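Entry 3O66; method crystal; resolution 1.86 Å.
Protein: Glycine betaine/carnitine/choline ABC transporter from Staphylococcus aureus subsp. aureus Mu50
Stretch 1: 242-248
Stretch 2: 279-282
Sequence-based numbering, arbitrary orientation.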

# COMPACT_ATOMS: atom_id res chain seq x y z
N ASN A 242 7.05 15.85 -1.79
CA ASN A 242 8.32 15.12 -1.93
C ASN A 242 9.09 14.93 -0.64
O ASN A 242 9.97 14.08 -0.59
CB ASN A 242 9.21 15.76 -3.00
CG ASN A 242 8.90 15.25 -4.41
OD1 ASN A 242 8.83 16.03 -5.36
ND2 ASN A 242 8.72 13.92 -4.55
N LYS A 243 8.77 15.67 0.41
CA LYS A 243 9.43 15.45 1.69
C LYS A 243 9.16 14.03 2.20
O LYS A 243 9.96 13.49 2.94
CB LYS A 243 8.92 16.42 2.74
CG LYS A 243 9.52 17.80 2.78
CD LYS A 243 8.76 18.53 3.93
CE LYS A 243 9.63 19.51 4.62
NZ LYS A 243 8.99 20.08 5.83
N LEU A 244 8.02 13.45 1.80
CA LEU A 244 7.65 12.11 2.29
C LEU A 244 8.20 10.98 1.42
O LEU A 244 8.06 9.83 1.79
CB LEU A 244 6.12 11.99 2.43
CG LEU A 244 5.50 12.92 3.52
CD1 LEU A 244 3.99 12.70 3.63
CD2 LEU A 244 6.12 12.69 4.86
N THR A 245 8.80 11.30 0.28
CA THR A 245 9.31 10.28 -0.64
C THR A 245 10.42 9.44 0.03
O THR A 245 11.41 9.99 0.50
CB THR A 245 9.84 10.96 -1.93
OG1 THR A 245 8.74 11.55 -2.63
CG2 THR A 245 10.56 9.94 -2.85
N GLY A 246 10.24 8.11 0.05
CA GLY A 246 11.17 7.19 0.74
C GLY A 246 11.09 7.12 2.26
O GLY A 246 11.78 6.31 2.88
N LYS A 247 10.25 7.95 2.89
CA LYS A 247 10.24 8.03 4.37
C LYS A 247 9.41 6.99 5.16
O LYS A 247 9.41 6.97 6.42
CB LYS A 247 9.88 9.44 4.84
CG LYS A 247 10.60 10.58 4.13
CD LYS A 247 12.13 10.67 4.41
CE LYS A 247 12.86 11.47 3.29
NZ LYS A 247 12.54 12.97 3.40
N ILE A 248 8.70 6.13 4.43
CA ILE A 248 7.92 5.09 5.07
C ILE A 248 8.24 3.75 4.45
O ILE A 248 7.74 3.43 3.34
CB ILE A 248 6.39 5.38 4.99
CG1 ILE A 248 6.08 6.83 5.40
CG2 ILE A 248 5.61 4.39 5.87
CD1 ILE A 248 4.61 7.20 5.34
N HIS A 279 10.48 15.66 12.92
CA HIS A 279 10.66 17.13 12.80
C HIS A 279 10.10 17.63 11.45
O HIS A 279 10.67 18.54 10.84
CB HIS A 279 12.18 17.48 12.99
CG HIS A 279 12.44 18.93 13.31
ND1 HIS A 279 13.27 19.73 12.53
CD2 HIS A 279 12.00 19.71 14.32
CE1 HIS A 279 13.31 20.94 13.06
NE2 HIS A 279 12.55 20.96 14.14
N TYR A 280 8.99 17.02 11.01
CA TYR A 280 8.31 17.33 9.75
C TYR A 280 9.24 17.25 8.56
O TYR A 280 9.03 17.95 7.56
CB TYR A 280 7.65 18.71 9.81
CG TYR A 280 6.56 18.78 10.83
CD1 TYR A 280 5.23 18.65 10.45
CD2 TYR A 280 6.87 18.92 12.19
CE1 TYR A 280 4.20 18.70 11.41
CE2 TYR A 280 5.87 18.97 13.15
CZ TYR A 280 4.53 18.85 12.75
OH TYR A 280 3.53 18.91 13.71
N PHE A 281 10.29 16.43 8.67
CA PHE A 281 11.27 16.26 7.59
C PHE A 281 11.91 17.58 7.11
O PHE A 281 12.25 17.75 5.93
CB PHE A 281 10.64 15.44 6.45
CG PHE A 281 10.12 14.09 6.90
CD1 PHE A 281 11.01 13.04 7.16
CD2 PHE A 281 8.76 13.87 7.13
CE1 PHE A 281 10.56 11.79 7.60
CE2 PHE A 281 8.28 12.61 7.57
CZ PHE A 281 9.18 11.56 7.80
N ASP A 282 12.08 18.50 8.06
CA ASP A 282 12.68 19.81 7.79
C ASP A 282 14.22 19.79 7.65
O ASP A 282 14.92 18.82 7.96
CB ASP A 282 12.29 20.78 8.90
CG ASP A 282 10.86 21.30 8.75
OD1 ASP A 282 10.33 21.27 7.63
OD2 ASP A 282 10.28 21.76 9.76
OXT ASP A 282 14.81 20.79 7.22

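The C-terminal tail, residues 279-282, is fastened to the turn-rich segment 242-248 by a small two-part contact, in which the ammonium group of K243 is bound by oxygens of the tail while the ring of F281 packs against side chains of the turns. The two stretches together bury 289 Å² of surface, most of it contributed by F281 and K243, whose CA atoms lie 6.2 Å apart and whose CA-to-CB bonds both point toward the opposing stretch.

The polar part centres on K243. Its side chain begins with chi1 in the m well and chi2 at t, and after a chi3 of 148° it ends with chi4 again at t, a largely extended course that brings NZ up to the oxygens of the tail. There NZ donates a hydrogen bond to the backbone carbonyl of Y280, with K243 NZ and Y280 O 2.7 Å apart, and forms a salt bridge with the side-chain carboxylate of D282, in which K243 NZ lies 2.5 Å from D282 OD1. The CA-to-CB bond of D282 points away from the first stretch, yet the end of its side chain comes nearer and brings OD1 within reach of the lysine. A long, flexible amine suits this position because one charged group can satisfy both a neutral carbonyl and an acidic side chain. The contribution of Y280 is chiefly its carbonyl, since the end of its side chain leads away from the contact. The aliphatic part of the lysine is also used: K243 CE approaches F281 O to 3.4 Å, and K243 CB lies 4.2 Å from F281 CB.

The apolar part is built around F281. With chi1 at m, its ring extends from the tail to the turns. K247 lies over one face, where its CG is 4.0 Å from the ring centroid and 26° off the ring normal, a CH-pi contact that suits the methylene groups of a lysine. The K247 side chain, with both chi1 and chi2 in the m well, reaches back along its own stretch, where its amine donates a hydrogen bond to the K243 carbonyl, K247 NZ lying 2.7 Å from K243 O. This hydrogen bond ties together the two lysines that receive the tail. L244, which is buried, adds a purely apolar contact: its CA-to-CB bond points sideways, but its side chain reaches the ring, with L244 CD2 3.5 Å from F281 CE2.

The backbone of the first stretch sets out these side chains through two overlapping beta turns. A type I turn from N242 to T245 is closed by a hydrogen bond from T245 N to N242 O (3.1 Å), and N242 ND2 reinforces it by donating to T245 OG1 at 3.1 Å. A type II turn from L244 to K247 follows, closed by a hydrogen bond from K247 N to L244 O (3.1 Å). G246 occupies this second turn with a phi of 76°, a conformation that favours glycine. In the tail, D282 N donates a hydrogen bond to H279 O at 3.1 Å.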